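Local atomic coordinates of 2-hydroxyisobutanoyl-CoA mutase large subunit (Aquincola tertiaricarbonis, PDB entry 4R3U), a protein that catalyses, with its small cobalamin-binding partner subunit HcmB, the interconversion of 2-hydroxyisobutyryl-CoA and (S)-3-hydroxybutyryl-CoA. Residues A[82-87]-A[412-417]; A[88-93]-A[372-377]; A[309-314]-A[423-428]. One frame throughout, in Å; residues are numbered along the deposited sequence.

Contact 1. Residues A[82-87]-A[412-417]; sequences FTRGPY and VIDPLG. With 3HC (3-hydroxybutanoyl-coenzyme A), chain E.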
loop_
_atom_site.group_PDB
_atom_site.type_symbol
_atom_site.label_atom_id
_atom_site.label_comp_id
_atom_site.label_asym_id
_atom_site.label_seq_id
_atom_site.Cartn_x
_atom_site.Cartn_y
_atom_site.Cartn_z
ATOM N N PHE A 82 4.794 13.008 24.461
ATOM C CA PHE A 82 4.969 11.820 23.599
ATOM C C PHE A 82 4.149 11.778 22.311
ATOM O O PHE A 82 3.959 10.708 21.749
ATOM C CB PHE A 82 4.821 10.485 24.382
ATOM C CG PHE A 82 5.543 10.418 25.709
ATOM C CD1 PHE A 82 6.854 9.963 25.782
ATOM C CD2 PHE A 82 4.904 10.792 26.885
ATOM C CE1 PHE A 82 7.508 9.885 27.002
ATOM C CE2 PHE A 82 5.573 10.750 28.099
ATOM C CZ PHE A 82 6.865 10.277 28.156
ATOM N N THR A 83 3.718 12.933 21.802
ATOM C CA THR A 83 2.983 13.028 20.528
ATOM C C THR A 83 3.736 12.274 19.396
ATOM O O THR A 83 3.122 11.517 18.630
ATOM C CB THR A 83 2.823 14.514 20.206
ATOM O OG1 THR A 83 2.356 15.187 21.385
ATOM C CG2 THR A 83 1.935 14.792 18.960
ATOM N N ARG A 84 5.074 12.451 19.336
ATOM C CA ARG A 84 5.974 11.878 18.324
ATOM C C ARG A 84 6.410 10.408 18.542
ATOM O O ARG A 84 7.073 9.837 17.682
ATOM C CB ARG A 84 7.181 12.806 18.129
ATOM C CG ARG A 84 6.758 14.278 18.080
ATOM C CD ARG A 84 7.796 15.164 17.466
ATOM N NE ARG A 84 7.911 14.895 16.046
ATOM C CZ ARG A 84 8.970 15.200 15.318
ATOM N NH1 ARG A 84 10.014 15.799 15.876
ATOM N NH2 ARG A 84 9.000 14.903 14.023
ATOM N N GLY A 85 6.009 9.799 19.652
ATOM C CA GLY A 85 6.334 8.410 19.922
ATOM C C GLY A 85 6.694 8.168 21.371
ATOM O O GLY A 85 7.228 9.066 22.036
ATOM N N PRO A 86 6.394 6.955 21.898
ATOM C CA PRO A 86 6.707 6.676 23.319
ATOM C C PRO A 86 8.202 6.443 23.617
ATOM O O PRO A 86 8.619 6.554 24.776
ATOM C CB PRO A 86 5.870 5.429 23.617
ATOM C CG PRO A 86 5.822 4.703 22.311
ATOM C CD PRO A 86 5.752 5.791 21.246
ATOM N N TYR A 87 9.002 6.108 22.578
ATOM C CA TYR A 87 10.435 5.842 22.701
ATOM C C TYR A 87 11.263 6.878 21.912
ATOM O O TYR A 87 10.809 7.360 20.873
ATOM C CB TYR A 87 10.777 4.391 22.267
ATOM C CG TYR A 87 9.849 3.307 22.784
ATOM C CD1 TYR A 87 9.511 3.231 24.134
ATOM C CD2 TYR A 87 9.364 2.315 21.934
ATOM C CE1 TYR A 87 8.638 2.248 24.607
ATOM C CE2 TYR A 87 8.529 1.298 22.405
ATOM C CZ TYR A 87 8.173 1.267 23.744
ATOM O OH TYR A 87 7.354 0.269 24.205
ATOM N N VAL A 412 13.341 7.497 10.142
ATOM C CA VAL A 412 13.146 8.851 10.659
ATOM C C VAL A 412 11.950 8.772 11.585
ATOM O O VAL A 412 10.914 8.246 11.175
ATOM C CB VAL A 412 13.004 9.938 9.543
ATOM C CG1 VAL A 412 12.628 11.302 10.120
ATOM C CG2 VAL A 412 14.287 10.054 8.731
ATOM N N ILE A 413 12.107 9.228 12.846
ATOM C CA ILE A 413 11.031 9.172 13.846
ATOM C C ILE A 413 10.000 10.278 13.625
ATOM O O ILE A 413 10.372 11.448 13.430
ATOM C CB ILE A 413 11.540 9.094 15.320
ATOM C CG1 ILE A 413 12.552 7.955 15.488
ATOM C CG2 ILE A 413 10.363 8.897 16.304
ATOM C CD1 ILE A 413 13.429 8.115 16.577
ATOM N N ASP A 414 8.696 9.894 13.695
ATOM C CA ASP A 414 7.526 10.763 13.492
ATOM C C ASP A 414 7.761 11.646 12.241
ATOM O O ASP A 414 7.913 12.876 12.355
ATOM C CB ASP A 414 7.209 11.586 14.763
ATOM C CG ASP A 414 5.845 12.235 14.713
ATOM O OD1 ASP A 414 4.847 11.509 14.547
ATOM O OD2 ASP A 414 5.779 13.466 14.790
ATOM N N PRO A 415 7.902 11.001 11.045
ATOM C CA PRO A 415 8.223 11.768 9.820
ATOM C C PRO A 415 7.170 12.796 9.444
ATOM O O PRO A 415 7.504 13.797 8.819
ATOM C CB PRO A 415 8.388 10.679 8.762
ATOM C CG PRO A 415 7.639 9.514 9.285
ATOM C CD PRO A 415 7.788 9.555 10.742
ATOM N N LEU A 416 5.909 12.568 9.878
ATOM C CA LEU A 416 4.795 13.474 9.624
ATOM C C LEU A 416 4.769 14.654 10.596
ATOM O O LEU A 416 3.953 15.559 10.423
ATOM C CB LEU A 416 3.434 12.740 9.590
ATOM C CG LEU A 416 3.232 11.601 8.574
ATOM C CD1 LEU A 416 1.752 11.314 8.369
ATOM C CD2 LEU A 416 3.838 11.922 7.253
ATOM N N GLY A 417 5.659 14.652 11.591
ATOM C CA GLY A 417 5.746 15.741 12.558
ATOM C C GLY A 417 5.990 17.058 11.870
ATOM O O GLY A 417 6.840 17.147 10.984
HETATM N N1A 3HC E . 14.560 1.075 22.048
HETATM C C2A 3HC E . 14.898 0.278 23.249
HETATM N N3A 3HC E . 13.845 -0.687 23.590
HETATM C C4A 3HC E . 12.717 -0.801 22.848
HETATM C C5A 3HC E . 12.491 -0.024 21.767
HETATM C C6A 3HC E . 13.395 0.910 21.396
HETATM N N6A 3HC E . 13.116 1.649 20.323
HETATM N N7A 3HC E . 11.312 -0.388 21.256
HETATM C C8A 3HC E . 10.822 -1.376 22.001
HETATM N N9A 3HC E . 11.670 -1.609 22.997
HETATM C C1B 3HC E . 11.577 -2.613 24.100
HETATM C C2B 3HC E . 10.416 -2.346 25.036
HETATM O O2B 3HC E . 10.776 -1.434 26.078
HETATM C C3B 3HC E . 10.114 -3.735 25.571
HETATM O O3B 3HC E . 11.023 -4.084 26.644
HETATM P P3B 3HC E . 10.545 -4.781 28.020
HETATM O O7A 3HC E . 9.957 -6.056 27.562
HETATM O O8A 3HC E . 11.830 -4.919 28.750
HETATM O O9A 3HC E . 9.602 -3.783 28.574
HETATM C C4B 3HC E . 10.412 -4.645 24.384
HETATM O O4B 3HC E . 11.337 -3.916 23.521
HETATM C C5B 3HC E . 9.120 -5.036 23.645
HETATM O O5B 3HC E . 8.611 -3.904 22.904
HETATM P P1A 3HC E . 7.168 -3.207 23.196
HETATM O O1A 3HC E . 6.733 -3.415 24.604
HETATM O O2A 3HC E . 7.213 -1.829 22.676
HETATM O O3A 3HC E . 6.297 -4.097 22.126
HETATM P P2A 3HC E . 5.387 -5.407 22.438
HETATM O O4A 3HC E . 4.849 -5.891 21.158
HETATM O O5A 3HC E . 6.098 -6.365 23.320
HETATM O O6A 3HC E . 4.229 -4.753 23.293
HETATM C CBP 3HC E . 2.049 -3.814 23.781
HETATM C CCP 3HC E . 3.217 -3.872 22.774
HETATM C CDP 3HC E . 2.584 -3.104 25.032
HETATM C CEP 3HC E . 0.919 -2.955 23.201
HETATM C CAP 3HC E . 1.549 -5.250 24.156
HETATM O OAP 3HC E . 0.544 -5.278 25.193
HETATM C C9P 3HC E . 1.193 -6.194 22.972
HETATM O O9P 3HC E . 2.051 -6.895 22.434
HETATM N N8P 3HC E . -0.107 -6.269 22.645
HETATM C C7P 3HC E . -0.574 -7.179 21.592
HETATM C C6P 3HC E . -2.094 -7.258 21.598
HETATM C C5P 3HC E . -2.636 -8.114 20.449
HETATM O O5P 3HC E . -1.911 -8.585 19.569
HETATM N N4P 3HC E . -3.960 -8.292 20.511
HETATM C C3P 3HC E . -4.692 -9.055 19.510
HETATM C C2P 3HC E . -6.117 -8.574 19.524
HETATM S S1P 3HC E . -7.116 -9.390 18.240
HETATM C C1 3HC E . -8.683 -8.596 18.634
HETATM O O1 3HC E . -9.084 -8.408 19.781
HETATM C C2 3HC E . -9.497 -8.056 17.445
HETATM C C3 3HC E . -10.253 -9.162 16.705
HETATM O O3 3HC E . -9.328 -10.148 16.259
HETATM C C4 3HC E . -11.329 -9.799 17.598
HETATM O O HOH W 1 11.016 14.036 11.972
#
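Arg84 and Asp414 join two type I beta turns, Phe82 to Gly85 and Asp414 to Gly417, in loops of the mutase TIM-barrel domain. The two side chains cross at about a right angle. Their guanidinium and carboxylate planes stand 76° apart. Arg84 grips its partner side-on. Its NE donates to Asp414 OD2 at 2.9 Å, almost straight, with OD2 in the guanidinium plane. The bond reaches OD2 on its anti side. Arg84 NH2 reaches Asp414 O at 2.8 Å, tilted from both the guanidinium and the carbonyl planes. That oxygen also accepts from Gly417 N, the closing bond of the second turn. The arginine chain bends at chi3 (69°), which turns NE toward the carboxylate. Its CB packs on Asp414 CB at 3.6 Å.

All of this is buried. Asp414 OD2 has a second salt bridge, to Arg314, so one carboxylate oxygen faces two arginines and is probably kept ionised. Arg84 NH1 is bonded to the backbone O of Tyr61 of the second subunit, so the contact also lies at the subunit interface. A water sits 3.0 Å from Arg84 NH2, through a weak bond. Beside the salt bridge, Ile413 CG2 packs on Arg84 O at 3.7 Å.

The loop then reaches the coenzyme A pocket. Pro86 CG lies over the centre of the Tyr87 ring, and Tyr87 OH comes to 2.6 Å from O2A of the coenzyme's diphosphate.

Contact 2. Residues A[88-93]-A[372-377]; sequences PTMYRS and GAQSLH. With 3HC (3-hydroxybutanoyl-coenzyme A), chain E.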
loop_
_atom_site.group_PDB
_atom_site.type_symbol
_atom_site.label_atom_id
_atom_site.label_comp_id
_atom_site.label_asym_id
_atom_site.label_seq_id
_atom_site.Cartn_x
_atom_site.Cartn_y
_atom_site.Cartn_z
ATOM N N PRO A 88 12.465 7.269 22.388
ATOM C CA PRO A 88 13.228 8.298 21.652
ATOM C C PRO A 88 13.934 7.805 20.394
ATOM O O PRO A 88 14.450 8.623 19.651
ATOM C CB PRO A 88 14.253 8.756 22.691
ATOM C CG PRO A 88 14.497 7.538 23.508
ATOM C CD PRO A 88 13.164 6.865 23.624
ATOM N N THR A 89 14.002 6.486 20.191
ATOM C CA THR A 89 14.741 5.825 19.111
ATOM C C THR A 89 13.851 5.073 18.142
ATOM O O THR A 89 14.257 4.825 16.987
ATOM C CB THR A 89 15.861 4.971 19.719
ATOM O OG1 THR A 89 16.558 4.271 18.727
ATOM C CG2 THR A 89 15.378 4.073 20.810
ATOM N N MET A 90 12.624 4.734 18.606
ATOM C CA MET A 90 11.597 4.016 17.870
ATOM C C MET A 90 12.134 2.898 16.978
ATOM O O MET A 90 12.922 2.075 17.454
ATOM C CB MET A 90 10.657 4.976 17.142
ATOM C CG MET A 90 9.843 5.863 18.071
ATOM S SD MET A 90 8.563 5.015 19.025
ATOM C CE MET A 90 7.483 4.492 17.754
ATOM N N TYR A 91 11.756 2.888 15.700
ATOM C CA TYR A 91 12.130 1.855 14.720
ATOM C C TYR A 91 13.579 1.852 14.225
ATOM O O TYR A 91 13.958 0.929 13.513
ATOM C CB TYR A 91 11.138 1.797 13.543
ATOM C CG TYR A 91 9.684 1.957 13.921
ATOM C CD1 TYR A 91 9.132 1.242 14.988
ATOM C CD2 TYR A 91 8.849 2.820 13.208
ATOM C CE1 TYR A 91 7.789 1.381 15.326
ATOM C CE2 TYR A 91 7.508 2.977 13.546
ATOM C CZ TYR A 91 6.977 2.241 14.590
ATOM O OH TYR A 91 5.641 2.352 14.880
ATOM N N ARG A 92 14.390 2.842 14.600
ATOM C CA ARG A 92 15.805 2.851 14.194
ATOM C C ARG A 92 16.577 1.871 15.104
ATOM O O ARG A 92 17.703 1.456 14.788
ATOM C CB ARG A 92 16.421 4.256 14.334
ATOM C CG ARG A 92 15.706 5.346 13.571
ATOM C CD ARG A 92 16.160 6.698 14.060
ATOM N NE ARG A 92 17.033 7.230 13.039
ATOM C CZ ARG A 92 18.308 7.514 13.200
ATOM N NH1 ARG A 92 18.886 7.351 14.378
ATOM N NH2 ARG A 92 19.015 7.981 12.187
ATOM N N SER A 93 15.978 1.560 16.262
ATOM C CA SER A 93 16.548 0.680 17.265
ATOM C C SER A 93 15.757 -0.620 17.331
ATOM O O SER A 93 16.367 -1.675 17.249
ATOM C CB SER A 93 16.612 1.378 18.609
ATOM O OG SER A 93 17.126 0.515 19.606
ATOM N N GLY A 372 3.211 5.362 14.902
ATOM C CA GLY A 372 4.100 4.952 15.992
ATOM C C GLY A 372 3.642 3.776 16.843
ATOM O O GLY A 372 3.942 3.730 18.039
ATOM N N ALA A 373 2.961 2.783 16.215
ATOM C CA ALA A 373 2.477 1.552 16.860
ATOM C C ALA A 373 3.670 0.688 17.337
ATOM O O ALA A 373 4.751 0.728 16.721
ATOM C CB ALA A 373 1.598 0.777 15.898
ATOM N N GLN A 374 3.477 -0.049 18.451
ATOM C CA GLN A 374 4.507 -0.901 19.091
ATOM C C GLN A 374 4.415 -2.317 18.598
ATOM O O GLN A 374 5.385 -3.088 18.694
ATOM C CB GLN A 374 4.327 -0.916 20.622
ATOM C CG GLN A 374 4.928 0.272 21.334
ATOM C CD GLN A 374 4.413 1.601 20.864
ATOM O OE1 GLN A 374 3.286 2.001 21.148
ATOM N NE2 GLN A 374 5.215 2.289 20.076
ATOM N N SER A 375 3.208 -2.669 18.142
ATOM C CA SER A 375 2.838 -3.985 17.680
ATOM C C SER A 375 1.778 -3.828 16.596
ATOM O O SER A 375 0.943 -2.903 16.652
ATOM C CB SER A 375 2.330 -4.818 18.858
ATOM O OG SER A 375 2.041 -6.162 18.516
ATOM N N LEU A 376 1.830 -4.709 15.582
ATOM C CA LEU A 376 0.899 -4.652 14.469
ATOM C C LEU A 376 0.479 -5.982 13.919
ATOM O O LEU A 376 1.323 -6.823 13.609
ATOM C CB LEU A 376 1.469 -3.764 13.343
ATOM C CG LEU A 376 0.660 -3.547 12.037
ATOM C CD1 LEU A 376 -0.653 -2.817 12.297
ATOM C CD2 LEU A 376 1.500 -2.829 11.001
ATOM N N HIS A 377 -0.849 -6.140 13.728
ATOM C CA HIS A 377 -1.453 -7.241 13.021
ATOM C C HIS A 377 -2.004 -6.623 11.710
ATOM O O HIS A 377 -2.813 -5.679 11.736
ATOM C CB HIS A 377 -2.623 -7.871 13.809
ATOM C CG HIS A 377 -3.404 -8.891 13.010
ATOM N ND1 HIS A 377 -3.136 -10.255 13.106
ATOM C CD2 HIS A 377 -4.403 -8.709 12.113
ATOM C CE1 HIS A 377 -3.953 -10.843 12.251
ATOM N NE2 HIS A 377 -4.753 -9.961 11.650
HETATM N N1A 3HC E . 14.560 1.075 22.048
HETATM C C2A 3HC E . 14.898 0.278 23.249
HETATM N N3A 3HC E . 13.845 -0.687 23.590
HETATM C C4A 3HC E . 12.717 -0.801 22.848
HETATM C C5A 3HC E . 12.491 -0.024 21.767
HETATM C C6A 3HC E . 13.395 0.910 21.396
HETATM N N6A 3HC E . 13.116 1.649 20.323
HETATM N N7A 3HC E . 11.312 -0.388 21.256
HETATM C C8A 3HC E . 10.822 -1.376 22.001
HETATM N N9A 3HC E . 11.670 -1.609 22.997
HETATM C C1B 3HC E . 11.577 -2.613 24.100
HETATM C C2B 3HC E . 10.416 -2.346 25.036
HETATM O O2B 3HC E . 10.776 -1.434 26.078
HETATM C C3B 3HC E . 10.114 -3.735 25.571
HETATM O O3B 3HC E . 11.023 -4.084 26.644
HETATM P P3B 3HC E . 10.545 -4.781 28.020
HETATM O O7A 3HC E . 9.957 -6.056 27.562
HETATM O O8A 3HC E . 11.830 -4.919 28.750
HETATM O O9A 3HC E . 9.602 -3.783 28.574
HETATM C C4B 3HC E . 10.412 -4.645 24.384
HETATM O O4B 3HC E . 11.337 -3.916 23.521
HETATM C C5B 3HC E . 9.120 -5.036 23.645
HETATM O O5B 3HC E . 8.611 -3.904 22.904
HETATM P P1A 3HC E . 7.168 -3.207 23.196
HETATM O O1A 3HC E . 6.733 -3.415 24.604
HETATM O O2A 3HC E . 7.213 -1.829 22.676
HETATM O O3A 3HC E . 6.297 -4.097 22.126
HETATM P P2A 3HC E . 5.387 -5.407 22.438
HETATM O O4A 3HC E . 4.849 -5.891 21.158
HETATM O O5A 3HC E . 6.098 -6.365 23.320
HETATM O O6A 3HC E . 4.229 -4.753 23.293
HETATM C CBP 3HC E . 2.049 -3.814 23.781
HETATM C CCP 3HC E . 3.217 -3.872 22.774
HETATM C CDP 3HC E . 2.584 -3.104 25.032
HETATM C CEP 3HC E . 0.919 -2.955 23.201
HETATM C CAP 3HC E . 1.549 -5.250 24.156
HETATM O OAP 3HC E . 0.544 -5.278 25.193
HETATM C C9P 3HC E . 1.193 -6.194 22.972
HETATM O O9P 3HC E . 2.051 -6.895 22.434
HETATM N N8P 3HC E . -0.107 -6.269 22.645
HETATM C C7P 3HC E . -0.574 -7.179 21.592
HETATM C C6P 3HC E . -2.094 -7.258 21.598
HETATM C C5P 3HC E . -2.636 -8.114 20.449
HETATM O O5P 3HC E . -1.911 -8.585 19.569
HETATM N N4P 3HC E . -3.960 -8.292 20.511
HETATM C C3P 3HC E . -4.692 -9.055 19.510
HETATM C C2P 3HC E . -6.117 -8.574 19.524
HETATM S S1P 3HC E . -7.116 -9.390 18.240
HETATM C C1 3HC E . -8.683 -8.596 18.634
HETATM O O1 3HC E . -9.084 -8.408 19.781
HETATM C C2 3HC E . -9.497 -8.056 17.445
HETATM C C3 3HC E . -10.253 -9.162 16.705
HETATM O O3 3HC E . -9.328 -10.148 16.259
HETATM C C4 3HC E . -11.329 -9.799 17.598
#
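At the coenzyme A pocket of the TIM barrel, Met90 and Tyr91 reach over to Gly372, Ala373 and Gln374. Segment 88-93 is a loop leading to barrel strand 97-102. Segment 372-377 runs from the end of helix 357-370 into the adjacent strand, 375-377. Gly372 ends the helix in a Schellman motif, and its positive phi favours glycine.

Tyr91 makes the hydrogen bond between the two segments. Its OH donates to Ala373 O at 2.6 Å. The acceptor lies in the ring plane, at the edge. The donor sits in the carbonyl plane on a lone pair, with a C=O...O angle of 132°. Val369 O is a weak further partner of the hydroxyl. Trp96 meets the Tyr91 ring edge-to-face.

Met90 arrives by its methyl. The chain bends at chi2 and chi3, and chi3 (-65°) brings CE to 3.6 Å from Gly372 O and 3.8 Å from Gly372 CA. The same CE touches Gln374 NE2 at 3.9 Å. That amide folds back on its own segment. NE2 donates to Gly372 O at 2.8 Å, tilted 28° from the carbonyl plane, while OE1 is bonded to Phe340 N. Both ends of the amide are therefore held, which fixes its rotation.

Met90 and Gln374 also meet the coenzyme, as does neighbouring Thr89. Residues Tyr87 to Met90 belong to the experimentally established substrate site. Loop 88-93 also touches the second subunit, where Arg92 forms a salt bridge with Glu44 of that chain. Gln374 CG lies 3.4 Å from O2A of the diphosphate. At the adenine, Thr89 CG2 lies 3.3 Å from N1A, and Met90 O approaches the amino nitrogen N6A to 2.9 Å.

Contact 3. Residues A[309-314]-A[423-428]; sequences EVAKFR and EALTTE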
loop_
_atom_site.group_PDB
_atom_site.type_symbol
_atom_site.label_atom_id
_atom_site.label_comp_id
_atom_site.label_asym_id
_atom_site.label_seq_id
_atom_site.Cartn_x
_atom_site.Cartn_y
_atom_site.Cartn_z
ATOM N N GLU A 309 -6.177 8.780 10.838
ATOM C CA GLU A 309 -5.713 7.681 11.686
ATOM C C GLU A 309 -4.385 7.982 12.337
ATOM O O GLU A 309 -4.247 7.738 13.515
ATOM C CB GLU A 309 -5.697 6.360 10.884
ATOM C CG GLU A 309 -7.109 5.879 10.615
ATOM C CD GLU A 309 -7.907 5.603 11.883
ATOM O OE1 GLU A 309 -7.475 4.730 12.669
ATOM O OE2 GLU A 309 -8.956 6.254 12.097
ATOM N N VAL A 310 -3.458 8.613 11.613
ATOM C CA VAL A 310 -2.161 9.062 12.131
ATOM C C VAL A 310 -2.380 10.186 13.183
ATOM O O VAL A 310 -1.802 10.138 14.270
ATOM C CB VAL A 310 -1.221 9.520 10.978
ATOM C CG1 VAL A 310 0.083 10.084 11.522
ATOM C CG2 VAL A 310 -0.949 8.376 9.995
ATOM N N ALA A 311 -3.239 11.166 12.857
ATOM C CA ALA A 311 -3.577 12.282 13.735
ATOM C C ALA A 311 -4.176 11.751 15.051
ATOM O O ALA A 311 -3.838 12.246 16.128
ATOM C CB ALA A 311 -4.585 13.176 13.044
ATOM N N LYS A 312 -5.060 10.734 14.946
ATOM C CA LYS A 312 -5.745 10.075 16.040
ATOM C C LYS A 312 -4.741 9.412 16.985
ATOM O O LYS A 312 -4.874 9.557 18.197
ATOM C CB LYS A 312 -6.724 9.044 15.455
ATOM C CG LYS A 312 -7.645 8.345 16.461
ATOM C CD LYS A 312 -8.182 7.026 15.888
ATOM C CE LYS A 312 -7.155 5.925 16.021
ATOM N NZ LYS A 312 -7.536 4.719 15.247
ATOM N N PHE A 313 -3.732 8.692 16.435
ATOM C CA PHE A 313 -2.714 7.987 17.228
ATOM C C PHE A 313 -1.848 8.965 18.022
ATOM O O PHE A 313 -1.568 8.715 19.198
ATOM C CB PHE A 313 -1.846 7.098 16.331
ATOM C CG PHE A 313 -2.534 5.984 15.567
ATOM C CD1 PHE A 313 -3.416 5.116 16.207
ATOM C CD2 PHE A 313 -2.227 5.745 14.225
ATOM C CE1 PHE A 313 -4.011 4.054 15.511
ATOM C CE2 PHE A 313 -2.844 4.705 13.517
ATOM C CZ PHE A 313 -3.710 3.854 14.169
ATOM N N ARG A 314 -1.448 10.090 17.388
ATOM C CA ARG A 314 -0.623 11.144 17.990
ATOM C C ARG A 314 -1.422 11.898 19.028
ATOM O O ARG A 314 -0.912 12.145 20.130
ATOM C CB ARG A 314 -0.041 12.074 16.911
ATOM C CG ARG A 314 0.877 11.331 15.940
ATOM C CD ARG A 314 1.192 12.132 14.694
ATOM N NE ARG A 314 2.374 12.977 14.870
ATOM C CZ ARG A 314 2.343 14.279 15.126
ATOM N NH1 ARG A 314 1.179 14.915 15.242
ATOM N NH2 ARG A 314 3.475 14.960 15.263
ATOM N N GLU A 423 -0.680 18.104 12.048
ATOM C CA GLU A 423 -0.607 18.846 13.312
ATOM C C GLU A 423 -1.915 19.502 13.748
ATOM O O GLU A 423 -2.275 19.392 14.918
ATOM C CB GLU A 423 0.597 19.797 13.386
ATOM C CG GLU A 423 1.961 19.109 13.363
ATOM C CD GLU A 423 2.327 18.067 14.408
ATOM O OE1 GLU A 423 1.522 17.789 15.326
ATOM O OE2 GLU A 423 3.444 17.518 14.296
ATOM N N ALA A 424 -2.656 20.110 12.801
ATOM C CA ALA A 424 -3.957 20.741 13.030
ATOM C C ALA A 424 -5.003 19.693 13.381
ATOM O O ALA A 424 -5.779 19.893 14.322
ATOM C CB ALA A 424 -4.385 21.516 11.792
ATOM N N LEU A 425 -5.002 18.554 12.646
ATOM C CA LEU A 425 -5.915 17.443 12.903
ATOM C C LEU A 425 -5.613 16.759 14.244
ATOM O O LEU A 425 -6.561 16.444 14.971
ATOM C CB LEU A 425 -5.893 16.445 11.730
ATOM C CG LEU A 425 -7.140 15.559 11.535
ATOM C CD1 LEU A 425 -8.464 16.379 11.593
ATOM C CD2 LEU A 425 -7.037 14.774 10.244
ATOM N N THR A 426 -4.298 16.575 14.590
ATOM C CA THR A 426 -3.869 16.024 15.888
ATOM C C THR A 426 -4.460 16.911 17.009
ATOM O O THR A 426 -5.042 16.398 17.974
ATOM C CB THR A 426 -2.325 15.980 15.984
ATOM O OG1 THR A 426 -1.801 15.151 14.941
ATOM C CG2 THR A 426 -1.821 15.522 17.360
ATOM N N THR A 427 -4.347 18.244 16.837
ATOM C CA THR A 427 -4.858 19.216 17.812
ATOM C C THR A 427 -6.400 19.229 17.927
ATOM O O THR A 427 -6.928 19.393 19.032
ATOM C CB THR A 427 -4.158 20.571 17.627
ATOM O OG1 THR A 427 -2.740 20.383 17.814
ATOM C CG2 THR A 427 -4.686 21.630 18.571
ATOM N N GLU A 428 -7.095 19.058 16.785
ATOM C CA GLU A 428 -8.556 18.999 16.683
ATOM C C GLU A 428 -9.052 17.756 17.420
ATOM O O GLU A 428 -9.943 17.869 18.266
ATOM C CB GLU A 428 -9.021 19.013 15.214
ATOM C CG GLU A 428 -9.552 20.362 14.767
ATOM C CD GLU A 428 -10.836 20.804 15.462
ATOM O OE1 GLU A 428 -10.749 21.655 16.379
ATOM O OE2 GLU A 428 -11.923 20.293 15.101
#
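Ala311 faces Leu425 and Thr426 where helix 306-327 meets helix 420-442. The short helical segments cross at -54°, with their axes 8.0 Å apart at closest approach. This is close for two helices, and a small residue, Ala311, lies at the crossing opposite Thr426. The CA atoms of Ala311 and Thr426 are 4.3 Å apart. Ala311 CB touches Leu425 CB at 3.8 Å and the backbone N of Thr426 at 3.7 Å.

Lys312, next in sequence, points away from this interface and pairs with Glu309 and Glu267.

Arg314 turns again toward the second helix. The chain bends at chi3 (89°), turning NE, and the guanidinium beyond it lies beside Glu423. It grips Glu423 end-on, the two side chains crossing at about a right angle and their flat groups 65° apart. NH1 donates to Glu423 OE1 at 2.9 Å. This oxygen is in the guanidinium plane, but the donor stands above the carboxylate plane. NH2 meets Glu423 OE2 at 2.7 Å on the syn side, with OE2 tilted from the guanidinium plane. NH1 also makes a weak bond to Thr426 OG1 at 3.0 Å; the hydroxyl is bonded too to Val422 O in its own helix. Arg314 NH2 forms a further salt bridge, to Asp414. An alanine in place of Arg314 would probably leave the buried Glu423 carboxylate without its positive mate and Asp414 with one arginine fewer.

Helix 306-327 connects parallel strands 298-302 and 340-344. The arrangement is that of a beta-alpha-beta crossover helix of a TIM barrel, packed from outside by a later helix.

In the fold
All three contacts are buried; none is a surface contact. Contacts 1 and 2 share the loop before strand 97-102. Both touch the coenzyme and the second subunit, and Ile413 packs against Pro88, Thr89 and Met90 between them. Contact 3 joins two helices and meets no other protein chain. It still connects with contact 1, because Asp414 is paired with Arg314, making a charged chain from Arg84 to Glu423. Contacts 1 and 3 thus rest on salt bridges. Contact 2, with more residues in the coenzyme pocket, uses neutral groups across its two segments: a tyrosine hydroxyl, a methionine methyl and a glutamine amide. Contacts 2 and 3 do not touch; contact 1 lies against both.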